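Local structure of regulator of nonsense transcripts 2 (Homo sapiens, 4CEK) at residues 15-20 with 129-134; 136-141 with 176-181; 248-253 with 288-293; 252-257 with 299-304. The protein acts as a factor of nonsense-mediated mRNA decay, the fragment here being the second of its three all-helical MIF4G domains. All blocks are in the same frame, centred on the assembly; numbering follows the deposited sequence.

Contact 1. Residues 15-20 with 129-134; sequences RNFYEN and VNRDLI
R131 reaches N16, F17 and N20 in a surface contact that ties the short N-terminal helix 13-19 to the first turn of helix 131-144 in the helical MIF4G fold. With CG anti to the backbone N (chi1 -174°) and an extended chain from there to NE, R131 delivers its guanidinium to the last turn of helix 13-19. There one face of the group lies against the N16 backbone, while N20 O sits at its edge, near its plane. The bond from R131 NH2 to N20 O is straight (166°) but weak at 3.4 Å. Further back, the aliphatic part of the arginine passes the F17 ring obliquely, with R131 CG 4.4 Å from F17 CD1. R174 of helix 169-179 bonds the carbonyls of N16, F17 and N20, so two arginines gather at this C-terminal helix end, whose dipole would probably favour their charge. A methionine in place of R131 would probably leave N20 O with one donor fewer and the N16 backbone without its flat cover. At the start of helix 131-144, N130 is the N-cap: its OD1 accepts from L133 N at 2.8 Å, the donor lying 36° out of the carbonyl plane.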
loop_
_atom_site.group_PDB
_atom_site.type_symbol
_atom_site.label_atom_id
_atom_site.label_comp_id
_atom_site.label_asym_id
_atom_site.label_seq_id
_atom_site.Cartn_x
_atom_site.Cartn_y
_atom_site.Cartn_z
ATOM N N ARG A 15 1.752 -10.363 -14.062
ATOM C CA ARG A 15 1.608 -9.405 -15.144
ATOM C C ARG A 15 0.137 -8.989 -15.291
ATOM O O ARG A 15 -0.145 -7.828 -15.493
ATOM C CB ARG A 15 2.155 -9.966 -16.460
ATOM C CG ARG A 15 2.850 -8.936 -17.332
ATOM C CD ARG A 15 2.147 -8.675 -18.643
ATOM N NE ARG A 15 2.407 -9.728 -19.632
ATOM C CZ ARG A 15 1.522 -10.643 -20.060
ATOM N NH1 ARG A 15 0.266 -10.684 -19.600
ATOM N NH2 ARG A 15 1.904 -11.540 -20.972
ATOM N N ASN A 16 -0.794 -9.931 -15.147
ATOM C CA ASN A 16 -2.214 -9.629 -15.346
ATOM C C ASN A 16 -2.841 -8.996 -14.112
ATOM O O ASN A 16 -3.753 -8.170 -14.208
ATOM C CB ASN A 16 -2.993 -10.896 -15.745
ATOM C CG ASN A 16 -2.612 -11.420 -17.134
ATOM O OD1 ASN A 16 -2.382 -12.616 -17.316
ATOM N ND2 ASN A 16 -2.546 -10.532 -18.108
ATOM N N PHE A 17 -2.356 -9.381 -12.945
ATOM C CA PHE A 17 -2.905 -8.842 -11.724
ATOM C C PHE A 17 -2.544 -7.350 -11.597
ATOM O O PHE A 17 -3.340 -6.566 -11.070
ATOM C CB PHE A 17 -2.423 -9.635 -10.510
ATOM C CG PHE A 17 -3.099 -9.237 -9.231
ATOM C CD1 PHE A 17 -4.320 -9.770 -8.891
ATOM C CD2 PHE A 17 -2.523 -8.298 -8.386
ATOM C CE1 PHE A 17 -4.957 -9.396 -7.720
ATOM C CE2 PHE A 17 -3.142 -7.941 -7.208
ATOM C CZ PHE A 17 -4.360 -8.482 -6.879
ATOM N N TYR A 18 -1.382 -6.963 -12.126
ATOM C CA TYR A 18 -0.852 -5.623 -11.911
ATOM C C TYR A 18 -1.040 -4.733 -13.117
ATOM O O TYR A 18 -1.061 -3.538 -12.957
ATOM C CB TYR A 18 0.633 -5.665 -11.464
ATOM C CG TYR A 18 0.768 -6.165 -10.049
ATOM C CD1 TYR A 18 0.345 -5.372 -8.983
ATOM C CD2 TYR A 18 1.243 -7.443 -9.769
ATOM C CE1 TYR A 18 0.415 -5.822 -7.682
ATOM C CE2 TYR A 18 1.317 -7.906 -8.453
ATOM C CZ TYR A 18 0.897 -7.087 -7.419
ATOM O OH TYR A 18 0.953 -7.491 -6.110
ATOM N N GLU A 19 -1.207 -5.309 -14.307
ATOM C CA GLU A 19 -1.274 -4.539 -15.537
ATOM C C GLU A 19 -2.586 -4.634 -16.305
ATOM O O GLU A 19 -2.862 -3.753 -17.111
ATOM C CB GLU A 19 -0.150 -4.953 -16.476
ATOM C CG GLU A 19 1.214 -4.988 -15.813
ATOM C CD GLU A 19 2.352 -4.849 -16.803
ATOM O OE1 GLU A 19 2.132 -5.027 -18.015
ATOM O OE2 GLU A 19 3.485 -4.560 -16.361
ATOM N N ASN A 20 -3.377 -5.688 -16.101
ATOM C CA ASN A 20 -4.643 -5.835 -16.844
ATOM C C ASN A 20 -5.842 -5.563 -15.973
ATOM O O ASN A 20 -6.383 -6.451 -15.293
ATOM C CB ASN A 20 -4.737 -7.207 -17.523
ATOM C CG ASN A 20 -3.786 -7.313 -18.700
ATOM O OD1 ASN A 20 -3.017 -8.267 -18.818
ATOM N ND2 ASN A 20 -3.792 -6.287 -19.550
ATOM N N VAL A 129 -11.412 -11.573 -1.678
ATOM C CA VAL A 129 -10.082 -12.176 -1.692
ATOM C C VAL A 129 -9.652 -12.799 -3.052
ATOM O O VAL A 129 -8.710 -13.567 -3.083
ATOM C CB VAL A 129 -9.925 -13.201 -0.528
ATOM C CG1 VAL A 129 -10.013 -12.497 0.808
ATOM C CG2 VAL A 129 -10.991 -14.289 -0.586
ATOM N N ASN A 130 -10.276 -12.449 -4.177
ATOM C CA ASN A 130 -9.643 -12.766 -5.499
ATOM C C ASN A 130 -9.855 -11.677 -6.548
ATOM O O ASN A 130 -10.598 -10.739 -6.324
ATOM C CB ASN A 130 -10.047 -14.148 -6.062
ATOM C CG ASN A 130 -11.536 -14.251 -6.471
ATOM O OD1 ASN A 130 -12.334 -13.320 -6.349
ATOM N ND2 ASN A 130 -11.898 -15.411 -6.963
ATOM N N ARG A 131 -9.154 -11.807 -7.664
ATOM C CA ARG A 131 -9.163 -10.849 -8.748
ATOM C C ARG A 131 -10.576 -10.555 -9.278
ATOM O O ARG A 131 -10.948 -9.401 -9.470
ATOM C CB ARG A 131 -8.278 -11.401 -9.866
ATOM C CG ARG A 131 -8.042 -10.473 -11.041
ATOM C CD ARG A 131 -7.619 -11.248 -12.286
ATOM N NE ARG A 131 -7.222 -10.358 -13.380
ATOM C CZ ARG A 131 -6.819 -10.765 -14.582
ATOM N NH1 ARG A 131 -6.758 -12.072 -14.871
ATOM N NH2 ARG A 131 -6.471 -9.858 -15.501
ATOM N N ASP A 132 -11.373 -11.595 -9.498
ATOM C CA ASP A 132 -12.741 -11.403 -9.993
ATOM C C ASP A 132 -13.618 -10.721 -8.953
ATOM O O ASP A 132 -14.331 -9.763 -9.279
ATOM C CB ASP A 132 -13.367 -12.736 -10.460
ATOM C CG ASP A 132 -12.604 -13.364 -11.635
ATOM O OD1 ASP A 132 -12.051 -12.637 -12.497
ATOM O OD2 ASP A 132 -12.552 -14.604 -11.695
ATOM N N LEU A 133 -13.587 -11.189 -7.709
ATOM C CA LEU A 133 -14.375 -10.515 -6.655
ATOM C C LEU A 133 -14.045 -8.999 -6.511
ATOM O O LEU A 133 -14.944 -8.203 -6.292
ATOM C CB LEU A 133 -14.205 -11.190 -5.288
ATOM C CG LEU A 133 -15.025 -12.427 -4.850
ATOM C CD1 LEU A 133 -14.532 -12.834 -3.453
ATOM C CD2 LEU A 133 -16.551 -12.191 -4.824
ATOM N N ILE A 134 -12.773 -8.602 -6.614
ATOM C CA ILE A 134 -12.395 -7.204 -6.292
ATOM C C ILE A 134 -12.756 -6.297 -7.475
ATOM O O ILE A 134 -13.173 -5.163 -7.269
ATOM C CB ILE A 134 -10.900 -7.046 -5.835
ATOM C CG1 ILE A 134 -10.690 -5.766 -5.010
ATOM C CG2 ILE A 134 -9.959 -7.025 -7.024
ATOM C CD1 ILE A 134 -11.298 -5.786 -3.615
#

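Contact 2. Residues 136-141 with 176-181; sequences KAAMDF and VATLHP
Where A138 meets T178 and L179, the polar bonding stays inside each helix: D140 N reaches K136 O at 2.8 Å, and no hydrogen bond crosses between residues 136-141 and 176-181. The one polar side chain among the touching residues turns its hydroxyl back to its own helix: T178 OG1 is bonded to R174 O, one turn earlier. This bond is consistent with the threonine's rotation (chi1 -61°), and with OG1 beside the backbone N the methyl CG2 stands anti to that nitrogen, aimed at A138. T178 CG2 then meets A138 CB at 4.1 Å, methyl against methyl.

L179 does the rest with its two branches. CD2 lies over A138, 4.0 Å from A138 O and 4.2 Å from A138 CB, a van der Waals approach. CD1 points on to the next turn and comes obliquely to the ring of F141, 4.5 Å from F141 CD1. With CG anti to its backbone N (chi1 -173°), F141 turns its ring toward this branch. The small A138 side chain is consistent with the close approach, the CA atoms of A138 and L179 being 6.7 Å apart.

All four touching residues are buried: this is helix-to-helix packing in the hydrophobic core of the all-helical MIF4G domain. L154 of helix 148-159 touches both F141 and L179, so that this helix, between the two in sequence, packs on both; L21 and L24, from the loop after helix 13-19, reach T178 and L179, and F121 of helix 110-124 packs on A137 next to this interface.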
loop_
_atom_site.group_PDB
_atom_site.type_symbol
_atom_site.label_atom_id
_atom_site.label_comp_id
_atom_site.label_asym_id
_atom_site.label_seq_id
_atom_site.Cartn_x
_atom_site.Cartn_y
_atom_site.Cartn_z
ATOM N N LYS A 136 -15.391 -6.872 -9.411
ATOM C CA LYS A 136 -16.849 -6.710 -9.243
ATOM C C LYS A 136 -17.181 -5.586 -8.275
ATOM O O LYS A 136 -18.082 -4.772 -8.526
ATOM C CB LYS A 136 -17.513 -8.010 -8.760
ATOM C CG LYS A 136 -17.875 -8.964 -9.890
ATOM C CD LYS A 136 -18.248 -10.363 -9.384
ATOM C CE LYS A 136 -18.498 -11.343 -10.533
ATOM N NZ LYS A 136 -17.792 -12.646 -10.347
ATOM N N ALA A 137 -16.457 -5.559 -7.164
ATOM C CA ALA A 137 -16.638 -4.531 -6.141
ATOM C C ALA A 137 -16.447 -3.127 -6.727
ATOM O O ALA A 137 -17.193 -2.189 -6.397
ATOM C CB ALA A 137 -15.680 -4.777 -4.977
ATOM N N ALA A 138 -15.449 -2.997 -7.595
ATOM C CA ALA A 138 -15.199 -1.764 -8.307
ATOM C C ALA A 138 -16.369 -1.378 -9.228
ATOM O O ALA A 138 -16.735 -0.205 -9.302
ATOM C CB ALA A 138 -13.914 -1.869 -9.113
ATOM N N MET A 139 -16.940 -2.337 -9.952
ATOM C CA MET A 139 -18.062 -2.025 -10.854
ATOM C C MET A 139 -19.273 -1.616 -10.028
ATOM O O MET A 139 -19.924 -0.609 -10.313
ATOM C CB MET A 139 -18.368 -3.196 -11.782
ATOM C CG MET A 139 -17.370 -3.330 -12.931
ATOM S SD MET A 139 -17.502 -4.788 -14.019
ATOM C CE MET A 139 -17.090 -6.136 -12.921
ATOM N N ASP A 140 -19.528 -2.363 -8.963
ATOM C CA ASP A 140 -20.640 -2.082 -8.062
ATOM C C ASP A 140 -20.545 -0.671 -7.468
ATOM O O ASP A 140 -21.525 0.074 -7.439
ATOM C CB ASP A 140 -20.687 -3.156 -6.955
ATOM C CG ASP A 140 -21.873 -3.016 -6.031
ATOM O OD1 ASP A 140 -22.836 -2.303 -6.397
ATOM O OD2 ASP A 140 -21.861 -3.633 -4.930
ATOM N N PHE A 141 -19.365 -0.305 -6.984
ATOM C CA PHE A 141 -19.174 1.005 -6.360
ATOM C C PHE A 141 -19.321 2.120 -7.397
ATOM O O PHE A 141 -19.976 3.129 -7.171
ATOM C CB PHE A 141 -17.787 1.090 -5.707
ATOM C CG PHE A 141 -17.590 2.330 -4.928
ATOM C CD1 PHE A 141 -17.143 3.466 -5.550
ATOM C CD2 PHE A 141 -17.946 2.390 -3.593
ATOM C CE1 PHE A 141 -17.010 4.661 -4.845
ATOM C CE2 PHE A 141 -17.822 3.578 -2.882
ATOM C CZ PHE A 141 -17.337 4.716 -3.518
ATOM N N VAL A 176 -8.194 0.419 -5.895
ATOM C CA VAL A 176 -7.814 1.812 -5.991
ATOM C C VAL A 176 -7.336 2.138 -7.398
ATOM O O VAL A 176 -7.751 3.131 -7.971
ATOM C CB VAL A 176 -6.751 2.180 -4.950
ATOM C CG1 VAL A 176 -6.143 3.537 -5.280
ATOM C CG2 VAL A 176 -7.357 2.157 -3.542
ATOM N N ALA A 177 -6.496 1.288 -7.973
ATOM C CA ALA A 177 -5.935 1.580 -9.289
ATOM C C ALA A 177 -6.987 1.425 -10.387
ATOM O O ALA A 177 -6.885 2.027 -11.462
ATOM C CB ALA A 177 -4.752 0.679 -9.563
ATOM N N THR A 178 -7.970 0.582 -10.132
ATOM C CA THR A 178 -9.039 0.342 -11.102
ATOM C C THR A 178 -10.041 1.526 -11.123
ATOM O O THR A 178 -10.551 1.898 -12.164
ATOM C CB THR A 178 -9.770 -0.978 -10.793
ATOM O OG1 THR A 178 -8.842 -2.074 -10.887
ATOM C CG2 THR A 178 -10.888 -1.194 -11.772
ATOM N N LEU A 179 -10.290 2.109 -9.959
ATOM C CA LEU A 179 -11.109 3.286 -9.830
ATOM C C LEU A 179 -10.441 4.572 -10.331
ATOM O O LEU A 179 -11.120 5.498 -10.763
ATOM C CB LEU A 179 -11.532 3.447 -8.362
ATOM C CG LEU A 179 -12.468 2.333 -7.873
ATOM C CD1 LEU A 179 -12.835 2.513 -6.402
ATOM C CD2 LEU A 179 -13.713 2.318 -8.743
ATOM N N HIS A 180 -9.121 4.628 -10.299
ATOM C CA HIS A 180 -8.395 5.895 -10.467
ATOM C C HIS A 180 -8.687 6.657 -11.738
ATOM O O HIS A 180 -8.783 7.889 -11.715
ATOM C CB HIS A 180 -6.893 5.632 -10.351
ATOM C CG HIS A 180 -6.032 6.829 -10.632
ATOM N ND1 HIS A 180 -5.935 7.869 -9.781
ATOM C CD2 HIS A 180 -5.212 7.125 -11.714
ATOM C CE1 HIS A 180 -5.082 8.775 -10.281
ATOM N NE2 HIS A 180 -4.641 8.321 -11.467
ATOM N N PRO A 181 -8.818 5.950 -12.872
ATOM C CA PRO A 181 -9.061 6.673 -14.120
ATOM C C PRO A 181 -10.411 7.416 -14.206
ATOM O O PRO A 181 -10.570 8.248 -15.096
ATOM C CB PRO A 181 -8.981 5.557 -15.181
ATOM C CG PRO A 181 -8.077 4.533 -14.555
ATOM C CD PRO A 181 -8.567 4.519 -13.133
#

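Contact 3. Residues 248-253 with 288-293; sequences HHIEMA and MHLDAR
I250 and L290 point at each other tip to tip, bridging helix 247-266 and the short connection between helices 268-287 and 292-305 in the C-terminal part of this helical MIF4G domain. In that connection H289 ends the preceding helix in a Schellman motif and D291 takes the N-cap position of the next, with L290 between them pointing its side chain toward helix 247-266. I250 CD1 meets both methyls of the leucine, CD2 at 3.8 Å and CD1 at 4.0 Å, so the isoleucine tip sits against the fork. F245, Y294 and V298 add further apolar contacts to I250.

Beside this apolar pair, E251 and R293 cross at about a right angle. R293 arrives on an extended chain, with CG anti to its backbone N (chi1 173°), which carries its guanidinium across to the glutamate. The carboxylate and guanidinium planes stand 83° apart, so the groups do not form the flat, two-pronged pairing. E251 OE2 lies at the guanidinium edge, near its plane, but the salt bridge is weak. Y294 OH also bonds OE2, giving that oxygen a second partner. R293 NH2 is 3.4 Å from E251 OE2, with a 150° angle at the hydrogen, and 3.6 Å from E251 OE1.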
loop_
_atom_site.group_PDB
_atom_site.type_symbol
_atom_site.label_atom_id
_atom_site.label_comp_id
_atom_site.label_asym_id
_atom_site.label_seq_id
_atom_site.Cartn_x
_atom_site.Cartn_y
_atom_site.Cartn_z
ATOM N N HIS A 248 14.206 -0.412 13.676
ATOM C CA HIS A 248 12.881 -0.417 13.038
ATOM C C HIS A 248 12.960 0.014 11.581
ATOM O O HIS A 248 12.270 -0.531 10.747
ATOM C CB HIS A 248 11.831 0.348 13.860
ATOM C CG HIS A 248 11.153 -0.507 14.947
ATOM N ND1 HIS A 248 9.999 -0.141 15.560
ATOM C CD2 HIS A 248 11.505 -1.752 15.501
ATOM C CE1 HIS A 248 9.646 -1.084 16.468
ATOM N NE2 HIS A 248 10.559 -2.070 16.422
ATOM N N HIS A 249 13.861 0.914 11.240
ATOM C CA HIS A 249 13.964 1.379 9.876
ATOM C C HIS A 249 14.501 0.362 8.902
ATOM O O HIS A 249 14.175 0.427 7.690
ATOM C CB HIS A 249 14.804 2.638 9.792
ATOM C CG HIS A 249 14.228 3.792 10.556
ATOM N ND1 HIS A 249 14.848 4.991 10.642
ATOM C CD2 HIS A 249 13.042 3.900 11.292
ATOM C CE1 HIS A 249 14.106 5.821 11.403
ATOM N NE2 HIS A 249 12.994 5.148 11.796
ATOM N N ILE A 250 15.363 -0.532 9.400
ATOM C CA ILE A 250 15.964 -1.607 8.614
ATOM C C ILE A 250 14.849 -2.573 8.262
ATOM O O ILE A 250 14.762 -2.973 7.100
ATOM C CB ILE A 250 17.100 -2.376 9.372
ATOM C CG1 ILE A 250 18.381 -1.536 9.539
ATOM C CG2 ILE A 250 17.503 -3.616 8.614
ATOM C CD1 ILE A 250 19.300 -2.032 10.662
ATOM N N GLU A 251 13.981 -2.929 9.219
ATOM C CA GLU A 251 12.901 -3.876 8.908
ATOM C C GLU A 251 11.869 -3.302 7.944
ATOM O O GLU A 251 11.466 -3.967 6.981
ATOM C CB GLU A 251 12.184 -4.390 10.125
ATOM C CG GLU A 251 13.073 -4.713 11.294
ATOM C CD GLU A 251 12.372 -5.563 12.340
ATOM O OE1 GLU A 251 11.590 -6.484 11.923
ATOM O OE2 GLU A 251 12.615 -5.294 13.559
ATOM N N MET A 252 11.444 -2.076 8.193
ATOM C CA MET A 252 10.520 -1.378 7.270
ATOM C C MET A 252 11.104 -1.391 5.873
ATOM O O MET A 252 10.414 -1.696 4.913
ATOM C CB MET A 252 10.261 0.065 7.729
ATOM C CG MET A 252 9.540 0.185 9.083
ATOM S SD MET A 252 9.421 1.914 9.637
ATOM C CE MET A 252 8.464 2.572 8.277
ATOM N N ALA A 253 12.388 -1.080 5.773
ATOM C CA ALA A 253 13.107 -1.112 4.491
ATOM C C ALA A 253 13.041 -2.461 3.778
ATOM O O ALA A 253 12.876 -2.504 2.546
ATOM C CB ALA A 253 14.572 -0.767 4.694
ATOM N N MET A 288 28.653 -0.307 9.496
ATOM C CA MET A 288 27.910 0.313 10.613
ATOM C C MET A 288 27.729 -0.651 11.807
ATOM O O MET A 288 27.040 -0.332 12.795
ATOM C CB MET A 288 26.546 0.716 10.055
ATOM C CG MET A 288 25.640 1.539 10.937
ATOM S SD MET A 288 24.341 2.282 9.926
ATOM C CE MET A 288 23.482 3.269 11.171
ATOM N N HIS A 289 28.353 -1.827 11.703
ATOM C CA HIS A 289 28.213 -2.910 12.698
ATOM C C HIS A 289 26.842 -3.046 13.331
ATOM O O HIS A 289 26.625 -2.758 14.522
ATOM C CB HIS A 289 29.347 -2.852 13.734
ATOM C CG HIS A 289 30.549 -3.689 13.345
ATOM N ND1 HIS A 289 30.811 -4.887 13.907
ATOM C CD2 HIS A 289 31.533 -3.483 12.375
ATOM C CE1 HIS A 289 31.922 -5.410 13.348
ATOM N NE2 HIS A 289 32.361 -4.552 12.408
ATOM N N LEU A 290 25.908 -3.498 12.494
ATOM C CA LEU A 290 24.581 -3.903 12.929
ATOM C C LEU A 290 24.758 -5.244 13.609
ATOM O O LEU A 290 25.710 -5.985 13.286
ATOM C CB LEU A 290 23.632 -4.094 11.737
ATOM C CG LEU A 290 23.603 -3.060 10.614
ATOM C CD1 LEU A 290 22.802 -3.577 9.434
ATOM C CD2 LEU A 290 23.010 -1.760 11.140
ATOM N N ASP A 291 23.857 -5.579 14.531
ATOM C CA ASP A 291 23.904 -6.919 15.090
ATOM C C ASP A 291 23.469 -7.939 14.037
ATOM O O ASP A 291 22.771 -7.597 13.095
ATOM C CB ASP A 291 23.130 -7.048 16.408
ATOM C CG ASP A 291 21.676 -6.798 16.262
ATOM O OD1 ASP A 291 20.939 -7.772 15.989
ATOM O OD2 ASP A 291 21.283 -5.631 16.471
ATOM N N ALA A 292 23.943 -9.168 14.207
ATOM C CA ALA A 292 23.810 -10.265 13.239
ATOM C C ALA A 292 22.429 -10.410 12.599
ATOM O O ALA A 292 22.328 -10.696 11.411
ATOM C CB ALA A 292 24.173 -11.585 13.927
ATOM N N ARG A 293 21.377 -10.244 13.389
ATOM C CA ARG A 293 20.012 -10.454 12.896
ATOM C C ARG A 293 19.659 -9.493 11.743
ATOM O O ARG A 293 18.953 -9.849 10.807
ATOM C CB ARG A 293 19.000 -10.355 14.050
ATOM C CG ARG A 293 17.554 -10.407 13.570
ATOM C CD ARG A 293 16.525 -10.675 14.675
ATOM N NE ARG A 293 15.215 -10.102 14.309
ATOM C CZ ARG A 293 14.819 -8.849 14.572
ATOM N NH1 ARG A 293 15.609 -7.999 15.235
ATOM N NH2 ARG A 293 13.619 -8.442 14.166
#

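Contact 4. Residues 252-257 with 299-304; sequences MACTLL and ENAYYY
C254, L257 and A301 make the apolar part of this buried helix-helix contact, the segments of helices 247-266 and 292-305 running nearly parallel at 20° with axes 9.4 Å apart. The two helices, joined through helix 268-287, belong to the helical packing of the MIF4G domain. The A301 methyl is the centre of the apolar contacts. C254 lies against it with both side-chain atoms, SG at 3.9 Å and CB at 4.0 Å from A301 CB; with SG beside the backbone N (chi1 -68°), the sulfur is laid alongside the alanine. L257, one turn on, brings CD1 to 4.3 Å from A301 CB. The CA atoms of C254 and A301 are 5.5 Å apart.

The aromatic part is looser. Y304 comes obliquely past the L257 carbonyl, CD1 of the ring 4.2 Å from L257 O. R262, further along helix 247-266, makes a cation-pi contact with the Y304 ring and bonds Y304 O through NE.

M281 of helix 268-287 and L238 of helix 231-243 pack on L257. With no hydrogen bond between the segments, the contact probably depends on burial and shape, and the small A301 and C254 side chains are consistent with the close approach.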
loop_
_atom_site.group_PDB
_atom_site.type_symbol
_atom_site.label_atom_id
_atom_site.label_comp_id
_atom_site.label_asym_id
_atom_site.label_seq_id
_atom_site.Cartn_x
_atom_site.Cartn_y
_atom_site.Cartn_z
ATOM N N MET A 252 11.444 -2.076 8.193
ATOM C CA MET A 252 10.520 -1.378 7.270
ATOM C C MET A 252 11.104 -1.391 5.873
ATOM O O MET A 252 10.414 -1.696 4.913
ATOM C CB MET A 252 10.261 0.065 7.729
ATOM C CG MET A 252 9.540 0.185 9.083
ATOM S SD MET A 252 9.421 1.914 9.637
ATOM C CE MET A 252 8.464 2.572 8.277
ATOM N N ALA A 253 12.388 -1.080 5.773
ATOM C CA ALA A 253 13.107 -1.112 4.491
ATOM C C ALA A 253 13.041 -2.461 3.778
ATOM O O ALA A 253 12.876 -2.504 2.546
ATOM C CB ALA A 253 14.572 -0.767 4.694
ATOM N N CYS A 254 13.241 -3.533 4.544
ATOM C CA CYS A 254 13.347 -4.890 4.019
ATOM C C CYS A 254 11.981 -5.379 3.639
ATOM O O CYS A 254 11.825 -6.026 2.586
ATOM C CB CYS A 254 14.042 -5.871 5.034
ATOM S SG CYS A 254 15.833 -5.506 5.294
ATOM N N THR A 255 10.979 -5.075 4.468
ATOM C CA THR A 255 9.561 -5.267 4.064
ATOM C C THR A 255 9.221 -4.518 2.763
ATOM O O THR A 255 8.646 -5.101 1.827
ATOM C CB THR A 255 8.603 -4.816 5.134
ATOM O OG1 THR A 255 9.012 -5.375 6.389
ATOM C CG2 THR A 255 7.174 -5.267 4.776
ATOM N N LEU A 256 9.619 -3.249 2.674
ATOM C CA LEU A 256 9.334 -2.484 1.462
ATOM C C LEU A 256 9.933 -3.189 0.272
ATOM O O LEU A 256 9.250 -3.377 -0.748
ATOM C CB LEU A 256 9.875 -1.035 1.546
ATOM C CG LEU A 256 9.594 -0.066 0.382
ATOM C CD1 LEU A 256 8.084 0.008 0.144
ATOM C CD2 LEU A 256 10.135 1.310 0.708
ATOM N N LEU A 257 11.204 -3.583 0.378
ATOM C CA LEU A 257 11.896 -4.214 -0.781
ATOM C C LEU A 257 11.355 -5.617 -1.152
ATOM O O LEU A 257 11.309 -5.980 -2.316
ATOM C CB LEU A 257 13.415 -4.250 -0.563
ATOM C CG LEU A 257 14.137 -2.903 -0.488
ATOM C CD1 LEU A 257 15.528 -3.000 0.195
ATOM C CD2 LEU A 257 14.224 -2.385 -1.902
ATOM N N GLU A 299 20.911 -8.611 3.900
ATOM C CA GLU A 299 21.369 -9.569 2.868
ATOM C C GLU A 299 20.221 -10.244 2.134
ATOM O O GLU A 299 20.189 -10.275 0.910
ATOM C CB GLU A 299 22.281 -10.637 3.497
ATOM C CG GLU A 299 23.615 -10.039 3.898
ATOM C CD GLU A 299 24.427 -10.886 4.844
ATOM O OE1 GLU A 299 23.965 -11.920 5.312
ATOM O OE2 GLU A 299 25.573 -10.504 5.117
ATOM N N ASN A 300 19.269 -10.758 2.889
ATOM C CA ASN A 300 18.140 -11.443 2.286
ATOM C C ASN A 300 17.286 -10.543 1.367
ATOM O O ASN A 300 16.962 -10.951 0.248
ATOM C CB ASN A 300 17.327 -12.126 3.365
ATOM C CG ASN A 300 18.041 -13.334 3.930
ATOM O OD1 ASN A 300 19.065 -13.788 3.368
ATOM N ND2 ASN A 300 17.539 -13.854 5.060
ATOM N N ALA A 301 17.032 -9.298 1.789
ATOM C CA ALA A 301 16.312 -8.345 0.943
ATOM C C ALA A 301 17.113 -8.024 -0.286
ATOM O O ALA A 301 16.551 -7.933 -1.387
ATOM C CB ALA A 301 15.963 -7.060 1.694
ATOM N N TYR A 302 18.418 -7.835 -0.123
ATOM C CA TYR A 302 19.295 -7.587 -1.270
ATOM C C TYR A 302 19.231 -8.688 -2.359
ATOM O O TYR A 302 19.002 -8.394 -3.574
ATOM C CB TYR A 302 20.720 -7.360 -0.787
ATOM C CG TYR A 302 21.766 -7.139 -1.892
ATOM C CD1 TYR A 302 22.446 -8.209 -2.486
ATOM C CD2 TYR A 302 22.090 -5.868 -2.308
ATOM C CE1 TYR A 302 23.407 -8.002 -3.463
ATOM C CE2 TYR A 302 23.047 -5.650 -3.276
ATOM C CZ TYR A 302 23.711 -6.708 -3.844
ATOM O OH TYR A 302 24.622 -6.423 -4.816
ATOM N N TYR A 303 19.439 -9.937 -1.933
ATOM C CA TYR A 303 19.507 -11.094 -2.859
ATOM C C TYR A 303 18.123 -11.441 -3.425
ATOM O O TYR A 303 17.998 -12.006 -4.516
ATOM C CB TYR A 303 20.119 -12.312 -2.153
ATOM C CG TYR A 303 21.604 -12.126 -1.830
ATOM C CD1 TYR A 303 22.537 -11.880 -2.840
ATOM C CD2 TYR A 303 22.054 -12.162 -0.553
ATOM C CE1 TYR A 303 23.870 -11.699 -2.568
ATOM C CE2 TYR A 303 23.384 -11.978 -0.257
ATOM C CZ TYR A 303 24.302 -11.752 -1.260
ATOM O OH TYR A 303 25.675 -11.575 -0.945
ATOM N N TYR A 304 17.088 -11.072 -2.681
ATOM C CA TYR A 304 15.729 -11.141 -3.182
ATOM C C TYR A 304 15.530 -10.190 -4.388
ATOM O O TYR A 304 14.946 -10.622 -5.368
ATOM C CB TYR A 304 14.713 -10.839 -2.062
ATOM C CG TYR A 304 13.288 -10.983 -2.524
ATOM C CD1 TYR A 304 12.633 -9.925 -3.147
ATOM C CD2 TYR A 304 12.599 -12.178 -2.365
ATOM C CE1 TYR A 304 11.329 -10.048 -3.604
ATOM C CE2 TYR A 304 11.287 -12.315 -2.803
ATOM C CZ TYR A 304 10.664 -11.241 -3.428
ATOM O OH TYR A 304 9.376 -11.346 -3.864
#

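The four contacts fall into two pairs, with contacts 2 and 3 on opposite sides of the chain's centre. Contacts 1 and 2 share helix 131-144, their centres 12 Å apart: contact 1 fastens its beginning to the N-terminal helix 13-19, and contact 2 buries its next turns against helix 169-179, which also supplies R174 to both. Contacts 3 and 4 share helices 247-266 and 292-305, have M252 and A253 in common, and lie 11 Å apart, so the same two helices are joined at the turn and again further along. Between the pairs nothing touches: contacts 2 and 3 have centres 38 Å apart, and even contacts 1 and 4 keep about 10 Å between nearest atoms.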